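Local coordinates for uncharacterized protein (Bacteroides eggerthii DSM 20697, PDB 4ECO), which is of unknown function but carries leucine-rich repeats, a scaffold that in many relatives serves to bind other proteins, at residues Asn316-Pro321 against Gln341-Leu346; Ile278-Asn283 against Ile310-Asn315. All blocks are in the same frame, centred on the assembly; numbering follows the deposited sequence.

In the fold
Following the chain from the N terminus, strand 277-279 comes first, and contact 2 closes the 26-residue excursion through helix 288-300 by laying Ile310-Asn315 beside Ile278-Asn283. Contact 1 opens straight after it: Asn316-Pro321 continues the same chain, which passes helix 323-326 and strand 334-336 before Gln341-Leu346 returns alongside. The two loops therefore follow in series and neither nests in nor crosses the other. Contact 2 joins successive parallel strands and the turns leaving them, and contact 1 carries the stacking of coils one step further along the solenoid. Their centres are about 14 Å apart, and Leu317 CD1 packs on Ile312 CG1 at 3.9 Å.

Contact 1: Asn316-Pro321 against Gln341-Leu346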
ATOM      1  N   ASN A 316      -8.544  15.114   2.543  1.00 43.00           N
ATOM      2  CA  ASN A 316      -9.517  15.395   3.583  1.00 42.59           C
ATOM      3  C   ASN A 316     -10.922  14.829   3.306  1.00 49.22           C
ATOM      4  O   ASN A 316     -11.869  15.240   4.001  1.00 52.39           O
ATOM      5  CB  ASN A 316      -9.619  16.903   3.759  1.00 39.99           C
ATOM      6  CG  ASN A 316      -8.329  17.586   4.121  1.00 55.72           C
ATOM      7  OD1 ASN A 316      -7.613  17.228   5.082  1.00 40.63           O
ATOM      8  ND2 ASN A 316      -8.020  18.612   3.362  1.00 51.91           N
ATOM      9  N   LEU A 317     -11.073  13.882   2.344  1.00 43.75           N
ATOM     10  CA  LEU A 317     -12.372  13.293   1.985  1.00 44.28           C
ATOM     11  C   LEU A 317     -13.140  12.760   3.186  1.00 50.03           C
ATOM     12  O   LEU A 317     -12.577  11.979   3.949  1.00 50.74           O
ATOM     13  CB  LEU A 317     -12.209  12.134   0.996  1.00 43.94           C
ATOM     14  CG  LEU A 317     -11.730  12.430  -0.401  1.00 48.10           C
ATOM     15  CD1 LEU A 317     -11.309  11.126  -1.098  1.00 47.19           C
ATOM     16  CD2 LEU A 317     -12.795  13.176  -1.192  1.00 50.54           C
ATOM     17  N   LYS A 318     -14.413  13.167   3.358  1.00 46.69           N
ATOM     18  CA  LYS A 318     -15.254  12.642   4.444  1.00 46.51           C
ATOM     19  C   LYS A 318     -16.144  11.527   3.898  1.00 47.24           C
ATOM     20  O   LYS A 318     -16.602  10.689   4.659  1.00 46.22           O
ATOM     21  CB  LYS A 318     -16.084  13.742   5.130  1.00 49.90           C
ATOM     22  CG  LYS A 318     -15.298  14.505   6.189  1.00 65.24           C
ATOM     23  CD  LYS A 318     -16.072  15.721   6.629  1.00 79.71           C
ATOM     24  CE  LYS A 318     -15.204  16.728   7.338  1.00103.65           C
ATOM     25  NZ  LYS A 318     -15.820  18.090   7.310  1.00117.73           N
ATOM     26  N   THR A 319     -16.338  11.492   2.574  1.00 43.14           N
ATOM     27  CA  THR A 319     -17.120  10.468   1.866  1.00 43.86           C
ATOM     28  C   THR A 319     -16.750  10.522   0.376  1.00 48.95           C
ATOM     29  O   THR A 319     -16.024  11.417  -0.051  1.00 47.52           O
ATOM     30  CB  THR A 319     -18.661  10.642   2.100  1.00 49.05           C
ATOM     31  OG1 THR A 319     -19.376   9.453   1.716  1.00 54.21           O
ATOM     32  CG2 THR A 319     -19.238  11.858   1.391  1.00 40.59           C
ATOM     33  N   PHE A 320     -17.266   9.556  -0.395  1.00 46.95           N
ATOM     34  CA  PHE A 320     -17.109   9.430  -1.842  1.00 45.98           C
ATOM     35  C   PHE A 320     -18.231  10.136  -2.548  1.00 52.84           C
ATOM     36  O   PHE A 320     -19.293  10.299  -1.935  1.00 52.81           O
ATOM     37  CB  PHE A 320     -17.149   7.930  -2.254  1.00 46.46           C
ATOM     38  CG  PHE A 320     -16.005   7.022  -1.874  1.00 45.33           C
ATOM     39  CD1 PHE A 320     -14.859   7.529  -1.271  1.00 45.76           C
ATOM     40  CD2 PHE A 320     -16.060   5.665  -2.151  1.00 46.93           C
ATOM     41  CE1 PHE A 320     -13.797   6.695  -0.947  1.00 45.09           C
ATOM     42  CE2 PHE A 320     -14.996   4.830  -1.820  1.00 48.68           C
ATOM     43  CZ  PHE A 320     -13.870   5.351  -1.221  1.00 45.23           C
ATOM     44  N   PRO A 321     -18.100  10.425  -3.875  1.00 51.66           N
ATOM     45  CA  PRO A 321     -19.255  10.932  -4.635  1.00 53.46           C
ATOM     46  C   PRO A 321     -20.438   9.936  -4.616  1.00 60.18           C
ATOM     47  O   PRO A 321     -20.257   8.751  -4.276  1.00 59.34           O
ATOM     48  CB  PRO A 321     -18.687  11.069  -6.051  1.00 54.41           C
ATOM     49  CG  PRO A 321     -17.224  11.222  -5.854  1.00 56.55           C
ATOM     50  CD  PRO A 321     -16.931  10.265  -4.765  1.00 51.90           C
ATOM     51  N   GLN A 341     -10.402  11.283   5.752  1.00 43.10           N
ATOM     52  CA  GLN A 341     -11.279  11.440   6.903  1.00 43.70           C
ATOM     53  C   GLN A 341     -12.594  10.729   6.646  1.00 49.89           C
ATOM     54  O   GLN A 341     -13.643  11.183   7.126  1.00 52.45           O
ATOM     55  CB  GLN A 341     -11.526  12.926   7.151  1.00 45.63           C
ATOM     56  CG  GLN A 341     -10.400  13.707   7.788  1.00 48.40           C
ATOM     57  CD  GLN A 341     -10.951  15.083   8.087  1.00 85.16           C
ATOM     58  OE1 GLN A 341     -10.948  15.969   7.225  1.00 78.11           O
ATOM     59  NE2 GLN A 341     -11.561  15.253   9.272  1.00 87.27           N
ATOM     60  N   LEU A 342     -12.547   9.662   5.808  1.00 44.25           N
ATOM     61  CA  LEU A 342     -13.726   8.905   5.379  1.00 43.89           C
ATOM     62  C   LEU A 342     -14.470   8.381   6.592  1.00 51.63           C
ATOM     63  O   LEU A 342     -13.884   7.703   7.430  1.00 53.44           O
ATOM     64  CB  LEU A 342     -13.354   7.753   4.421  1.00 42.09           C
ATOM     65  CG  LEU A 342     -12.710   8.106   3.066  1.00 43.40           C
ATOM     66  CD1 LEU A 342     -12.231   6.867   2.387  1.00 42.53           C
ATOM     67  CD2 LEU A 342     -13.678   8.795   2.146  1.00 43.65           C
ATOM     68  N   GLU A 343     -15.737   8.779   6.728  1.00 47.95           N
ATOM     69  CA  GLU A 343     -16.594   8.420   7.859  1.00 47.34           C
ATOM     70  C   GLU A 343     -17.892   7.744   7.389  1.00 52.04           C
ATOM     71  O   GLU A 343     -18.353   8.002   6.262  1.00 51.28           O
ATOM     72  CB  GLU A 343     -16.924   9.670   8.705  1.00 48.80           C
ATOM     73  CG  GLU A 343     -17.698  10.742   7.948  1.00 59.64           C
ATOM     74  CD  GLU A 343     -17.865  12.097   8.602  1.00 82.45           C
ATOM     75  OE1 GLU A 343     -17.171  12.378   9.606  1.00 84.16           O
ATOM     76  OE2 GLU A 343     -18.665  12.900   8.070  1.00 71.22           O
ATOM     77  N   GLY A 344     -18.457   6.909   8.277  1.00 48.92           N
ATOM     78  CA  GLY A 344     -19.730   6.225   8.097  1.00 49.53           C
ATOM     79  C   GLY A 344     -19.743   5.144   7.050  1.00 53.33           C
ATOM     80  O   GLY A 344     -18.710   4.510   6.784  1.00 52.64           O
ATOM     81  N   LYS A 345     -20.946   4.908   6.482  1.00 49.59           N
ATOM     82  CA  LYS A 345     -21.175   3.920   5.430  1.00 49.51           C
ATOM     83  C   LYS A 345     -20.692   4.530   4.110  1.00 51.06           C
ATOM     84  O   LYS A 345     -20.949   5.705   3.840  1.00 51.48           O
ATOM     85  CB  LYS A 345     -22.665   3.502   5.407  1.00 54.57           C
ATOM     86  CG  LYS A 345     -23.044   2.458   4.334  1.00 71.66           C
ATOM     87  CD  LYS A 345     -24.291   1.621   4.686  1.00 80.89           C
ATOM     88  CE  LYS A 345     -25.601   2.386   4.875  1.00 91.99           C
ATOM     89  NZ  LYS A 345     -26.746   1.489   5.223  1.00 86.59           N
ATOM     90  N   LEU A 346     -19.923   3.774   3.334  1.00 47.24           N
ATOM     91  CA  LEU A 346     -19.376   4.304   2.080  1.00 46.98           C
ATOM     92  C   LEU A 346     -20.336   4.172   0.912  1.00 54.52           C
ATOM     93  O   LEU A 346     -20.954   3.121   0.774  1.00 55.40           O
ATOM     94  CB  LEU A 346     -18.064   3.604   1.685  1.00 44.77           C
ATOM     95  CG  LEU A 346     -16.767   4.072   2.288  1.00 46.63           C
ATOM     96  CD1 LEU A 346     -15.611   3.273   1.705  1.00 45.47           C
ATOM     97  CD2 LEU A 346     -16.535   5.543   2.034  1.00 46.62           C
TER
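The CA atoms of Lys318 and Leu342 lie 4.1 Å apart where the two segments run side by side, joined by hydrogen bonds from Gln341 N to Leu317 O and from Glu343 N to Lys318 O. The second is nearly straight, 170° at the hydrogen, whereas the first is clearly bent. Such stacking of equivalent loops from successive coils is characteristic of the leucine-rich repeat solenoid, with leucines and a phenylalanine turned into its core. Leu317 CB lies 3.8 Å from Leu342 CD2, and Leu342 puts both its methyls against Phe320, CD1 reaching ring atom CE1 at 3.7 Å. From the other segment Leu346 also reaches the Phe320 ring: its CD2 sits over the centre of one face, 4.0 Å from the centroid in a CH-pi contact, while its CD1 meets CE2. Trp295 of helix 288-300 also meets the ring, with the planes at about 55°. An alanine in place of Phe320 would probably open a gap beside both leucines and cost the Leu346 methyl the face it rests on. Toward the surface, Lys318 and Glu343 lie alongside each other without a salt bridge, NZ and OE2 being 6.0 Å apart; Lys318 NZ pairs instead with Glu289. With chi1 at 62°, Glu343 has its CG between the backbone N and the carbonyl carbon, and that CG approaches Lys318 O. At the neighbouring step, Lys318 CA makes a CA-H...O contact of 3.5 Å with Gln341 O.

Contact 2: Ile278-Asn283 against Ile310-Asn315; sequences INVACN and IYIGYN
Ile278 and Ile310 lie side by side, CG2 of the first 4.0 Å from CG1 of the second, and Val280 and Ile312 pair in the same way, CG2 of the first against CD1 of the second. Helix 288-300 packs on this apolar group through Leu298, Trp295 and Leu291. On the other sheet face, the Asn279 amide crosses Tyr311 with the planes 42° apart, ND2 coming 3.5 Å from CD2; the Tyr311 hydroxyl is held by Arg142 O. Tyr311 N bonds to Ile278 O and Val280 N to Tyr311 O, the parallel strand pairing that repeats from coil to coil in a leucine-rich repeat solenoid. Beyond the strands, Cys282 N bonds to Gly313 O, and Cys282 SG rests 3.7 Å from Tyr314 CB and oblique to the ring. At the polar edge Asn315 takes the role of the asparagine that bridges neighbouring repeats in this fold. Its CG stands anti to the carbonyl carbon (chi1 -84°), and ND2 gives one nearly straight bond to Val280 O (3.1 Å, 176°) and another to Ile312 O in its own segment. Asn315 OD1 receives a weak bond from Asn283 N at 3.0 Å.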
ATOM      1  N   ILE A 278      -4.799   8.977 -12.489  1.00 40.05           N
ATOM      2  CA  ILE A 278      -4.898  10.295 -11.887  1.00 39.31           C
ATOM      3  C   ILE A 278      -4.349  10.213 -10.463  1.00 44.23           C
ATOM      4  O   ILE A 278      -4.880   9.480  -9.638  1.00 46.69           O
ATOM      5  CB  ILE A 278      -6.300  10.955 -11.947  1.00 42.66           C
ATOM      6  CG1 ILE A 278      -6.240  12.382 -11.342  1.00 43.36           C
ATOM      7  CG2 ILE A 278      -7.409  10.080 -11.329  1.00 42.10           C
ATOM      8  CD1 ILE A 278      -7.398  13.245 -11.562  1.00 55.15           C
ATOM      9  N   ASN A 279      -3.274  10.948 -10.194  1.00 38.87           N
ATOM     10  CA  ASN A 279      -2.689  11.020  -8.870  1.00 37.70           C
ATOM     11  C   ASN A 279      -2.934  12.428  -8.326  1.00 41.61           C
ATOM     12  O   ASN A 279      -2.368  13.400  -8.827  1.00 42.73           O
ATOM     13  CB  ASN A 279      -1.197  10.655  -8.920  1.00 39.31           C
ATOM     14  CG  ASN A 279      -0.552  10.420  -7.577  1.00 56.10           C
ATOM     15  OD1 ASN A 279      -0.848  11.082  -6.580  1.00 50.03           O
ATOM     16  ND2 ASN A 279       0.344   9.453  -7.525  1.00 47.86           N
ATOM     17  N   VAL A 280      -3.825  12.542  -7.349  1.00 37.29           N
ATOM     18  CA  VAL A 280      -4.182  13.831  -6.740  1.00 36.68           C
ATOM     19  C   VAL A 280      -3.985  13.720  -5.222  1.00 38.91           C
ATOM     20  O   VAL A 280      -4.711  14.349  -4.437  1.00 38.11           O
ATOM     21  CB  VAL A 280      -5.611  14.336  -7.127  1.00 40.53           C
ATOM     22  CG1 VAL A 280      -5.631  14.885  -8.561  1.00 40.45           C
ATOM     23  CG2 VAL A 280      -6.676  13.247  -6.937  1.00 40.20           C
ATOM     24  N   ALA A 281      -2.964  12.939  -4.820  1.00 34.42           N
ATOM     25  CA  ALA A 281      -2.636  12.731  -3.414  1.00 34.27           C
ATOM     26  C   ALA A 281      -1.951  13.972  -2.792  1.00 43.42           C
ATOM     27  O   ALA A 281      -1.342  14.766  -3.512  1.00 44.66           O
ATOM     28  CB  ALA A 281      -1.750  11.515  -3.275  1.00 33.34           C
ATOM     29  N   CYS A 282      -2.068  14.130  -1.459  1.00 41.18           N
ATOM     30  CA  CYS A 282      -1.463  15.170  -0.602  1.00 42.31           C
ATOM     31  C   CYS A 282      -1.989  16.557  -0.865  1.00 44.59           C
ATOM     32  O   CYS A 282      -1.297  17.510  -0.489  1.00 45.60           O
ATOM     33  CB  CYS A 282       0.063  15.190  -0.685  1.00 43.90           C
ATOM     34  SG  CYS A 282       0.882  13.692  -0.104  1.00 47.92           S
ATOM     35  N   ASN A 283      -3.184  16.717  -1.427  1.00 40.41           N
ATOM     36  CA  ASN A 283      -3.703  18.074  -1.619  1.00 40.25           C
ATOM     37  C   ASN A 283      -4.660  18.406  -0.461  1.00 45.39           C
ATOM     38  O   ASN A 283      -5.879  18.471  -0.630  1.00 46.03           O
ATOM     39  CB  ASN A 283      -4.344  18.203  -2.972  1.00 38.85           C
ATOM     40  CG  ASN A 283      -3.384  17.988  -4.104  1.00 47.41           C
ATOM     41  OD1 ASN A 283      -2.297  18.585  -4.152  1.00 35.41           O
ATOM     42  ND2 ASN A 283      -3.772  17.146  -5.053  1.00 42.09           N
ATOM     43  N   ILE A 310      -6.808   5.605  -9.486  1.00 38.96           N
ATOM     44  CA  ILE A 310      -7.004   6.801  -8.670  1.00 39.17           C
ATOM     45  C   ILE A 310      -6.103   6.725  -7.425  1.00 42.33           C
ATOM     46  O   ILE A 310      -6.243   5.812  -6.606  1.00 43.87           O
ATOM     47  CB  ILE A 310      -8.501   7.025  -8.262  1.00 43.11           C
ATOM     48  CG1 ILE A 310      -9.428   7.169  -9.495  1.00 44.48           C
ATOM     49  CG2 ILE A 310      -8.625   8.242  -7.339  1.00 42.71           C
ATOM     50  CD1 ILE A 310     -10.924   7.312  -9.223  1.00 46.72           C
ATOM     51  N   TYR A 311      -5.178   7.674  -7.297  1.00 36.37           N
ATOM     52  CA  TYR A 311      -4.359   7.831  -6.098  1.00 35.32           C
ATOM     53  C   TYR A 311      -4.910   9.075  -5.409  1.00 39.25           C
ATOM     54  O   TYR A 311      -4.720  10.181  -5.935  1.00 38.47           O
ATOM     55  CB  TYR A 311      -2.839   7.922  -6.403  1.00 35.98           C
ATOM     56  CG  TYR A 311      -2.209   6.696  -7.027  1.00 37.58           C
ATOM     57  CD1 TYR A 311      -2.076   5.511  -6.307  1.00 40.29           C
ATOM     58  CD2 TYR A 311      -1.678   6.739  -8.314  1.00 37.43           C
ATOM     59  CE1 TYR A 311      -1.482   4.382  -6.873  1.00 41.02           C
ATOM     60  CE2 TYR A 311      -1.046   5.632  -8.874  1.00 38.40           C
ATOM     61  CZ  TYR A 311      -0.950   4.453  -8.149  1.00 46.58           C
ATOM     62  OH  TYR A 311      -0.314   3.358  -8.688  1.00 48.52           O
ATOM     63  N   ILE A 312      -5.692   8.906  -4.319  1.00 35.61           N
ATOM     64  CA  ILE A 312      -6.311  10.077  -3.696  1.00 36.55           C
ATOM     65  C   ILE A 312      -6.056  10.065  -2.151  1.00 42.86           C
ATOM     66  O   ILE A 312      -6.761  10.750  -1.388  1.00 42.68           O
ATOM     67  CB  ILE A 312      -7.826  10.190  -4.089  1.00 39.96           C
ATOM     68  CG1 ILE A 312      -8.418  11.571  -3.742  1.00 40.21           C
ATOM     69  CG2 ILE A 312      -8.684   9.013  -3.597  1.00 41.39           C
ATOM     70  CD1 ILE A 312      -9.479  12.083  -4.683  1.00 46.09           C
ATOM     71  N   GLY A 313      -4.996   9.361  -1.733  1.00 39.56           N
ATOM     72  CA  GLY A 313      -4.587   9.312  -0.332  1.00 39.08           C
ATOM     73  C   GLY A 313      -4.049  10.639   0.184  1.00 43.00           C
ATOM     74  O   GLY A 313      -3.777  11.551  -0.609  1.00 43.15           O
ATOM     75  N   TYR A 314      -3.873  10.757   1.520  1.00 39.35           N
ATOM     76  CA  TYR A 314      -3.377  11.966   2.203  1.00 40.35           C
ATOM     77  C   TYR A 314      -4.248  13.206   1.828  1.00 46.41           C
ATOM     78  O   TYR A 314      -3.745  14.256   1.445  1.00 46.81           O
ATOM     79  CB  TYR A 314      -1.894  12.223   1.909  1.00 41.66           C
ATOM     80  CG  TYR A 314      -0.959  11.150   2.424  1.00 44.22           C
ATOM     81  CD1 TYR A 314      -0.457  11.201   3.722  1.00 46.49           C
ATOM     82  CD2 TYR A 314      -0.522  10.118   1.595  1.00 43.84           C
ATOM     83  CE1 TYR A 314       0.423  10.226   4.196  1.00 45.78           C
ATOM     84  CE2 TYR A 314       0.342   9.130   2.068  1.00 43.47           C
ATOM     85  CZ  TYR A 314       0.828   9.203   3.364  1.00 45.58           C
ATOM     86  OH  TYR A 314       1.710   8.268   3.829  1.00 47.58           O
ATOM     87  N   ASN A 315      -5.556  13.063   1.965  1.00 42.81           N
ATOM     88  CA  ASN A 315      -6.478  14.120   1.627  1.00 42.89           C
ATOM     89  C   ASN A 315      -7.504  14.276   2.752  1.00 47.77           C
ATOM     90  O   ASN A 315      -7.327  13.671   3.816  1.00 47.81           O
ATOM     91  CB  ASN A 315      -7.127  13.836   0.263  1.00 39.89           C
ATOM     92  CG  ASN A 315      -6.280  14.289  -0.900  1.00 44.01           C
ATOM     93  OD1 ASN A 315      -5.838  15.447  -0.975  1.00 36.52           O
ATOM     94  ND2 ASN A 315      -6.112  13.419  -1.883  1.00 32.03           N
TER